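Local coordinates for protein extracellular endo-alpha-(1->5)-L-arabinanase 1 (PDB 1UV4) that catalyses the internal cleavage of alpha-1,5-linked arabinofuranosyl residues in plant cell-wall arabinan as a calcium-containing, family 43 glycoside hydrolase, at residues 15-20 and 263-268; 25-30 and 76-81. One frame throughout, in Å; residues are numbered along the deposited sequence.

Interaction 1. Residues 15-20 and 263-268; sequences PTMIKE and ILVRHA. With EDO (1,2-ethanediol), chain G; EDO (1,2-ethanediol), chain E.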
ATOM      1  N   PRO A  15      -5.794   0.198  -2.873  1.00 11.96           N
ATOM      2  CA  PRO A  15      -6.559   1.066  -1.947  1.00 11.69           C
ATOM      3  C   PRO A  15      -5.926   1.308  -0.558  1.00 12.64           C
ATOM      4  O   PRO A  15      -5.173   0.492  -0.033  1.00 14.98           O
ATOM      5  CB  PRO A  15      -7.844   0.282  -1.761  1.00 12.91           C
ATOM      6  CG  PRO A  15      -7.359  -1.150  -1.850  1.00 12.15           C
ATOM      7  CD  PRO A  15      -6.374  -1.156  -2.958  1.00 11.02           C
ATOM      8  N   THR A  16      -6.329   2.442  -0.001  1.00 12.63           N
ATOM      9  CA  THR A  16      -6.160   2.723   1.428  1.00 13.61           C
ATOM     10  C   THR A  16      -7.461   3.377   1.849  1.00 14.35           C
ATOM     11  O   THR A  16      -8.213   3.884   1.014  1.00 16.65           O
ATOM     12  CB  THR A  16      -4.931   3.630   1.601  1.00 15.96           C
ATOM     13  OG1 THR A  16      -4.560   3.788   2.997  1.00 18.34           O
ATOM     14  CG2 THR A  16      -5.145   5.018   1.125  1.00 15.02           C
ATOM     15  N   MET A  17      -7.781   3.384   3.140  1.00 12.72           N
ATOM     16  CA  MET A  17      -9.082   3.854   3.563  1.00 13.48           C
ATOM     17  C   MET A  17      -8.954   4.462   4.937  1.00 12.58           C
ATOM     18  O   MET A  17      -8.159   4.009   5.731  1.00 11.76           O
ATOM     19  CB  MET A  17     -10.067   2.670   3.616  1.00 13.52           C
ATOM     20  CG  MET A  17     -11.517   3.047   4.003  1.00 15.40           C
ATOM     21  SD  MET A  17     -12.699   1.688   3.776  1.00 14.14           S
ATOM     22  CE  MET A  17     -12.524   0.828   5.300  1.00 14.63           C
ATOM     23  N   ILE A  18      -9.763   5.490   5.237  1.00 12.07           N
ATOM     24  CA  ILE A  18      -9.756   6.150   6.544  1.00 11.65           C
ATOM     25  C   ILE A  18     -11.124   6.801   6.796  1.00 11.94           C
ATOM     26  O   ILE A  18     -11.795   7.187   5.873  1.00 12.10           O
ATOM     27  CB  ILE A  18      -8.593   7.147   6.641  1.00 12.82           C
ATOM     28  CG1 ILE A  18      -8.350   7.633   8.075  1.00 12.41           C
ATOM     29  CG2 ILE A  18      -8.780   8.308   5.623  1.00 14.68           C
ATOM     30  CD1 ILE A  18      -6.969   8.298   8.242  1.00 15.93           C
ATOM     31  N   LYS A  19     -11.544   6.840   8.039  1.00 11.83           N
ATOM     32  CA  LYS A  19     -12.788   7.496   8.467  1.00 12.45           C
ATOM     33  C   LYS A  19     -12.512   8.957   8.770  1.00 13.00           C
ATOM     34  O   LYS A  19     -11.521   9.277   9.439  1.00 14.41           O
ATOM     35  CB  LYS A  19     -13.302   6.807   9.730  1.00 11.40           C
ATOM     36  CG  LYS A  19     -14.705   7.238  10.176  1.00 10.35           C
ATOM     37  CD  LYS A  19     -15.736   6.510   9.357  1.00  9.62           C
ATOM     38  CE  LYS A  19     -17.125   7.095   9.502  1.00 10.51           C
ATOM     39  NZ  LYS A  19     -17.597   7.054  10.954  1.00  6.78           N
ATOM     40  N   GLU A  20     -13.396   9.849   8.322  1.00 11.93           N
ATOM     41  CA  GLU A  20     -13.381  11.248   8.743  1.00 12.40           C
ATOM     42  C   GLU A  20     -14.819  11.706   8.978  1.00 11.71           C
ATOM     43  O   GLU A  20     -15.622  11.732   8.037  1.00 10.56           O
ATOM     44  CB  GLU A  20     -12.719  12.155   7.755  1.00 14.28           C
ATOM     45  CG  GLU A  20     -12.748  13.620   8.147  1.00 15.27           C
ATOM     46  CD  GLU A  20     -12.159  14.457   7.046  1.00 19.17           C
ATOM     47  OE1 GLU A  20     -12.884  14.810   6.104  1.00 23.15           O
ATOM     48  OE2 GLU A  20     -10.946  14.679   7.078  1.00 22.63           O
ATOM     49  N   ILE A 263      -9.420  -4.184  10.085  1.00 13.12           N
ATOM     50  CA  ILE A 263     -10.129  -4.177   8.816  1.00 12.69           C
ATOM     51  C   ILE A 263      -9.096  -4.374   7.748  1.00 13.36           C
ATOM     52  O   ILE A 263      -8.082  -3.710   7.808  1.00 14.50           O
ATOM     53  CB  ILE A 263     -10.846  -2.823   8.578  1.00 12.11           C
ATOM     54  CG1 ILE A 263     -11.859  -2.559   9.705  1.00 12.48           C
ATOM     55  CG2 ILE A 263     -11.482  -2.812   7.165  1.00 12.76           C
ATOM     56  CD1 ILE A 263     -12.570  -1.190   9.620  1.00 14.06           C
ATOM     57  N   LEU A 264      -9.350  -5.261   6.784  1.00 11.99           N
ATOM     58  CA  LEU A 264      -8.470  -5.417   5.641  1.00 13.38           C
ATOM     59  C   LEU A 264      -9.196  -4.987   4.393  1.00 13.15           C
ATOM     60  O   LEU A 264     -10.227  -5.561   4.049  1.00 12.56           O
ATOM     61  CB  LEU A 264      -7.998  -6.878   5.502  1.00 14.34           C
ATOM     62  CG  LEU A 264      -6.855  -7.008   4.489  1.00 16.72           C
ATOM     63  CD1 LEU A 264      -5.563  -6.444   4.982  1.00 18.15           C
ATOM     64  CD2 LEU A 264      -6.652  -8.427   3.988  1.00 22.00           C
ATOM     65  N   VAL A 265      -8.669  -3.969   3.738  1.00 12.44           N
ATOM     66  CA  VAL A 265      -9.143  -3.560   2.432  1.00 12.36           C
ATOM     67  C   VAL A 265      -8.181  -4.114   1.398  1.00 12.95           C
ATOM     68  O   VAL A 265      -6.986  -4.273   1.655  1.00 14.05           O
ATOM     69  CB  VAL A 265      -9.297  -1.992   2.297  1.00 11.93           C
ATOM     70  CG1 VAL A 265     -10.238  -1.465   3.401  1.00 12.42           C
ATOM     71  CG2 VAL A 265      -7.964  -1.268   2.351  1.00 12.43           C
ATOM     72  N   ARG A 266      -8.697  -4.368   0.221  1.00 12.67           N
ATOM     73  CA  ARG A 266      -7.827  -4.821  -0.888  1.00 12.68           C
ATOM     74  C   ARG A 266      -8.581  -4.610  -2.178  1.00 12.98           C
ATOM     75  O   ARG A 266      -9.784  -4.300  -2.146  1.00 14.12           O
ATOM     76  CB  ARG A 266      -7.480  -6.310  -0.742  1.00 14.21           C
ATOM     77  CG  ARG A 266      -8.558  -7.274  -1.059  1.00 17.78           C
ATOM     78  CD  ARG A 266      -9.069  -7.895   0.106  1.00 20.61           C
ATOM     79  NE  ARG A 266     -10.075  -8.952  -0.088  1.00 15.77           N
ATOM     80  CZ  ARG A 266     -11.084  -9.121   0.739  1.00 16.50           C
ATOM     81  NH1 ARG A 266     -11.225  -8.316   1.777  1.00 16.31           N
ATOM     82  NH2 ARG A 266     -11.919 -10.120   0.562  1.00 15.42           N
ATOM     83  N   HIS A 267      -7.897  -4.735  -3.305  1.00 12.87           N
ATOM     84  CA  HIS A 267      -8.590  -4.818  -4.589  1.00 13.43           C
ATOM     85  C   HIS A 267      -8.666  -6.268  -5.018  1.00 12.90           C
ATOM     86  O   HIS A 267      -7.886  -7.098  -4.566  1.00 12.60           O
ATOM     87  CB  HIS A 267      -7.941  -3.937  -5.664  1.00 13.02           C
ATOM     88  CG  HIS A 267      -6.532  -4.323  -6.035  1.00 11.32           C
ATOM     89  ND1 HIS A 267      -5.435  -3.513  -5.804  1.00 10.71           N
ATOM     90  CD2 HIS A 267      -6.048  -5.444  -6.636  1.00 13.45           C
ATOM     91  CE1 HIS A 267      -4.336  -4.138  -6.207  1.00 12.75           C
ATOM     92  NE2 HIS A 267      -4.683  -5.315  -6.699  1.00 13.20           N
ATOM     93  N   ALA A 268      -9.611  -6.593  -5.901  1.00 13.77           N
ATOM     94  CA  ALA A 268      -9.623  -7.890  -6.585  1.00 13.69           C
ATOM     95  C   ALA A 268     -10.409  -7.684  -7.870  1.00 13.67           C
ATOM     96  O   ALA A 268     -11.242  -6.753  -7.953  1.00 13.60           O
ATOM     97  CB  ALA A 268     -10.229  -8.965  -5.733  1.00 14.01           C
TER
HETATM   98  C1  EDO G1297      -5.969   4.914   7.870  0.50 28.51           C
HETATM   99  O1  EDO G1297      -6.029   4.044   6.772  0.50 30.57           O
HETATM  100  C2  EDO G1297      -6.362   4.194   9.145  0.50 30.73           C
HETATM  101  O2  EDO G1297      -6.811   5.131  10.092  0.50 29.34           O
HETATM  102  C1  EDO E1295     -10.979 -12.105  -2.965  1.00 27.24           C
HETATM  103  O1  EDO E1295     -10.578 -11.360  -1.821  1.00 26.84           O
HETATM  104  C2  EDO E1295     -11.889 -13.242  -2.571  1.00 29.36           C
HETATM  105  O2  EDO E1295     -11.123 -14.350  -2.131  1.00 31.97           O
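The pyrrolidine ring of P15 packs on main chain as well as on side chains: its CG lies 3.7 Å from the carbonyl carbon C of R266, while its CD reaches ND1 of the H267 imidazole at 3.8 Å, the two side chains crossing at about a right angle. V265 fills the next step of the interface with its two methyl groups divided between two partners. CG2 of V265 sits 4.2 Å from CG of P15, and CG1 of V265 touches CE of M17 at 3.8 Å. M17 runs out with CG anti to the backbone N (chi1 -178°) and then bends at chi3 (85°), which carries CE over to V265 and to CG2 of I263, 4.2 Å away. This is a seam between blades of the five-bladed beta-propeller of family 43, joining strand 16-20, at the border of its sheet, to a strand of the sheet that holds the chain's last strands. The polar groups here find their partners outside the two segments. The imidazole of H267 is held at both nitrogens, ND1 by the backbone N of D14, the probable proton acceptor, and NE2 by T212. The side chain of T16 leaves its strand away from the seam, and its OG1 hydrogen-bonds OD2 of D257, a calcium ligand. Across the seam the contacts are van der Waals, mostly between apolar groups; the directional bonds beside it probably help to position D14 and D257.

Interaction 2. Residues 25-30 and 76-81; sequences YALGTG and PDIQYY. With CA (calcium ion), chain D.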
ATOM      1  N   TYR A  25     -13.352   7.498   3.473  1.00 12.70           N
ATOM      2  CA  TYR A  25     -12.660   7.878   2.251  1.00 13.01           C
ATOM      3  C   TYR A  25     -11.755   6.748   1.889  1.00 13.10           C
ATOM      4  O   TYR A  25     -10.994   6.243   2.753  1.00 14.62           O
ATOM      5  CB  TYR A  25     -11.856   9.177   2.427  1.00 13.40           C
ATOM      6  CG  TYR A  25     -12.753  10.363   2.631  1.00 15.82           C
ATOM      7  CD1 TYR A  25     -13.217  10.684   3.898  1.00 15.18           C
ATOM      8  CD2 TYR A  25     -13.178  11.138   1.549  1.00 18.22           C
ATOM      9  CE1 TYR A  25     -14.083  11.742   4.113  1.00 19.12           C
ATOM     10  CE2 TYR A  25     -14.032  12.232   1.769  1.00 18.01           C
ATOM     11  CZ  TYR A  25     -14.462  12.512   3.055  1.00 17.40           C
ATOM     12  OH  TYR A  25     -15.344  13.551   3.380  1.00 23.53           O
ATOM     13  N   ALA A  26     -11.862   6.316   0.654  1.00 12.18           N
ATOM     14  CA  ALA A  26     -10.966   5.321   0.079  1.00 12.61           C
ATOM     15  C   ALA A  26     -10.166   5.996  -1.017  1.00 14.33           C
ATOM     16  O   ALA A  26     -10.722   6.668  -1.894  1.00 15.37           O
ATOM     17  CB  ALA A  26     -11.721   4.114  -0.461  1.00 13.85           C
ATOM     18  N   LEU A  27      -8.850   5.867  -0.963  1.00 14.15           N
ATOM     19  CA  LEU A  27      -8.006   6.455  -1.986  1.00 13.64           C
ATOM     20  C   LEU A  27      -7.316   5.339  -2.729  1.00 12.63           C
ATOM     21  O   LEU A  27      -7.080   4.255  -2.163  1.00 13.77           O
ATOM     22  CB  LEU A  27      -6.957   7.380  -1.390  1.00 14.72           C
ATOM     23  CG  LEU A  27      -7.515   8.564  -0.616  1.00 18.25           C
ATOM     24  CD1 LEU A  27      -7.946   8.165   0.739  1.00 23.15           C
ATOM     25  CD2 LEU A  27      -6.454   9.696  -0.482  1.00 19.96           C
ATOM     26  N   GLY A  28      -7.003   5.553  -4.013  1.00 12.70           N
ATOM     27  CA  GLY A  28      -6.340   4.529  -4.808  1.00 12.45           C
ATOM     28  C   GLY A  28      -5.504   5.186  -5.881  1.00 12.79           C
ATOM     29  O   GLY A  28      -5.439   6.388  -6.025  1.00 12.46           O
ATOM     30  N   THR A  29      -4.834   4.332  -6.638  1.00 12.87           N
ATOM     31  CA  THR A  29      -4.123   4.774  -7.825  1.00 13.06           C
ATOM     32  C   THR A  29      -5.055   5.550  -8.732  1.00 12.71           C
ATOM     33  O   THR A  29      -6.191   5.143  -8.942  1.00 12.81           O
ATOM     34  CB  THR A  29      -3.558   3.569  -8.530  1.00 14.15           C
ATOM     35  OG1 THR A  29      -2.577   2.969  -7.657  1.00 13.48           O
ATOM     36  CG2 THR A  29      -2.867   3.866  -9.842  1.00 13.60           C
ATOM     37  N   GLY A  30      -4.573   6.663  -9.256  1.00 12.30           N
ATOM     38  CA  GLY A  30      -5.345   7.391 -10.237  1.00 12.67           C
ATOM     39  C   GLY A  30      -5.682   6.531 -11.455  1.00 12.41           C
ATOM     40  O   GLY A  30      -4.947   5.585 -11.845  1.00 12.45           O
ATOM     41  N   PRO A  76      -1.576   5.177  -2.959  1.00 12.78           N
ATOM     42  CA  PRO A  76      -1.590   6.088  -1.815  1.00 13.41           C
ATOM     43  C   PRO A  76      -1.678   5.339  -0.495  1.00 13.16           C
ATOM     44  O   PRO A  76      -2.169   4.221  -0.406  1.00 13.90           O
ATOM     45  CB  PRO A  76      -2.807   6.939  -2.098  1.00 13.07           C
ATOM     46  CG  PRO A  76      -3.701   6.039  -2.759  1.00 12.95           C
ATOM     47  CD  PRO A  76      -2.816   5.238  -3.743  1.00 12.85           C
ATOM     48  N   ASP A  77      -1.219   6.025   0.539  1.00 13.12           N
ATOM     49  CA  ASP A  77      -1.309   5.512   1.873  1.00 13.16           C
ATOM     50  C   ASP A  77      -1.576   6.662   2.814  1.00 13.05           C
ATOM     51  O   ASP A  77      -0.957   7.687   2.653  1.00 13.07           O
ATOM     52  CB  ASP A  77      -0.041   4.749   2.240  1.00 14.39           C
ATOM     53  CG  ASP A  77      -0.170   4.101   3.551  1.00 14.30           C
ATOM     54  OD1 ASP A  77      -0.904   3.052   3.661  1.00 15.31           O
ATOM     55  OD2 ASP A  77       0.369   4.554   4.619  1.00 14.33           O
ATOM     56  N   ILE A  78      -2.487   6.472   3.758  1.00 14.02           N
ATOM     57  CA  ILE A  78      -2.909   7.598   4.609  1.00 14.14           C
ATOM     58  C   ILE A  78      -3.054   7.178   6.049  1.00 14.29           C
ATOM     59  O   ILE A  78      -3.495   6.073   6.353  1.00 14.51           O
ATOM     60  CB  ILE A  78      -4.200   8.206   4.047  1.00 14.13           C
ATOM     61  CG1 ILE A  78      -4.488   9.566   4.700  1.00 15.42           C
ATOM     62  CG2 ILE A  78      -5.356   7.266   4.163  1.00 15.11           C
ATOM     63  CD1 ILE A  78      -5.572  10.345   4.000  1.00 15.29           C
ATOM     64  N   GLN A  79      -2.683   8.088   6.932  1.00 14.26           N
ATOM     65  CA  GLN A  79      -2.921   7.956   8.361  1.00 14.33           C
ATOM     66  C   GLN A  79      -3.127   9.323   8.955  1.00 13.06           C
ATOM     67  O   GLN A  79      -2.585  10.301   8.474  1.00 14.57           O
ATOM     68  CB  GLN A  79      -1.706   7.407   9.083  1.00 14.72           C
ATOM     69  CG  GLN A  79      -1.349   5.963   8.825  1.00 15.48           C
ATOM     70  CD  GLN A  79      -2.260   4.934   9.511  1.00 17.05           C
ATOM     71  OE1 GLN A  79      -2.490   3.861   8.955  1.00 19.79           O
ATOM     72  NE2 GLN A  79      -2.788   5.266  10.656  1.00 19.14           N
ATOM     73  N   TYR A  80      -3.858   9.383  10.052  1.00 13.06           N
ATOM     74  CA  TYR A  80      -3.910  10.589  10.879  1.00 12.34           C
ATOM     75  C   TYR A  80      -2.939  10.407  12.070  1.00 12.13           C
ATOM     76  O   TYR A  80      -3.052   9.454  12.806  1.00 13.16           O
ATOM     77  CB  TYR A  80      -5.349  10.856  11.359  1.00 12.12           C
ATOM     78  CG  TYR A  80      -5.558  12.205  12.003  1.00 10.15           C
ATOM     79  CD1 TYR A  80      -5.887  13.331  11.249  1.00 11.79           C
ATOM     80  CD2 TYR A  80      -5.433  12.345  13.346  1.00 13.01           C
ATOM     81  CE1 TYR A  80      -6.089  14.570  11.848  1.00 12.07           C
ATOM     82  CE2 TYR A  80      -5.638  13.574  13.972  1.00 12.89           C
ATOM     83  CZ  TYR A  80      -5.956  14.688  13.211  1.00 12.96           C
ATOM     84  OH  TYR A  80      -6.164  15.897  13.894  1.00 16.50           O
ATOM     85  N   TYR A  81      -1.987  11.315  12.254  1.00 10.50           N
ATOM     86  CA  TYR A  81      -0.965  11.181  13.306  1.00 11.30           C
ATOM     87  C   TYR A  81      -0.508  12.551  13.688  1.00 12.10           C
ATOM     88  O   TYR A  81      -0.270  13.368  12.792  1.00 11.99           O
ATOM     89  CB  TYR A  81       0.229  10.360  12.766  1.00 11.16           C
ATOM     90  CG  TYR A  81       1.459  10.366  13.624  1.00 12.75           C
ATOM     91  CD1 TYR A  81       1.457   9.784  14.883  1.00 12.03           C
ATOM     92  CD2 TYR A  81       2.645  10.958  13.174  1.00 13.07           C
ATOM     93  CE1 TYR A  81       2.612   9.798  15.690  1.00  9.74           C
ATOM     94  CE2 TYR A  81       3.784  10.970  13.940  1.00 13.54           C
ATOM     95  CZ  TYR A  81       3.791  10.387  15.193  1.00 11.66           C
ATOM     96  OH  TYR A  81       4.919  10.391  15.985  1.00 12.77           O
TER
HETATM   97 CA    CA D1294      -1.733   1.754   5.360  1.00 13.77          CA
HETATM   98  O   HOH W   1      -0.560   3.378   6.760  1.00 14.60           O
HETATM   99  O   HOH W   2      -3.367   3.390   5.587  0.50 15.01           O
HETATM  100  O   HOH W   3      -3.820   1.915   7.121  0.50 13.49           O
HETATM  101  O   HOH W   4      -1.648   0.331   7.220  1.00 12.88           O
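P76 sets CG and CD of its ring against the backbone of the other strand, CD of P76 lying 3.4 Å from the carbonyl carbon C of G28 and CG of P76 3.6 Å from the amide N of G28. The same CG meets CB of L27 at 3.8 Å, so one ring bridges a side chain and the peptides that follow it. In L27 a chi1 of -61° sets CG anti to its own carbonyl carbon; from there CD1 of L27 comes, more loosely, within 4.4 Å of CG2 of I78. Two antiparallel sheets, successive blades of the propeller, face each other here, strand 23-29 being second in one and strand 74-81 at the border of the other. D77, set between P76 and I78, turns from this interface to the opposite side of its strand, where its OD1 binds the calcium ion at 2.3 Å. E135 and D257 belong to the same metal site, along with four waters. OD2 of D77 accepts a hydrogen bond from water 1 at 2.6 Å and is also bonded to the amide of L136, which fixes the rotation of the group. Next to G28, OG1 of T29 hydrogen-bonds OD2 of D14, the probable proton acceptor, and the backbone N of A75.

Overall arrangement
From the N terminus, strand 4-8 first joins the sheet formed by the chain's last strands, and the chain then enters strand 16-20, the start of interaction 1. It turns directly into strand 23-29, the start of interaction 2, which pairs with its predecessor, T16 O lying 2.9 Å from L27 N in a probable hydrogen bond. Interaction 2 closes first, once 76-81 begins the next blade. Interaction 1 closes only at 263-268, after the remaining blades, so the smaller loop is nested inside the larger. The first blade is thereby tied to both neighbours in the ring, forward through interaction 2 and back to the last blade through interaction 1.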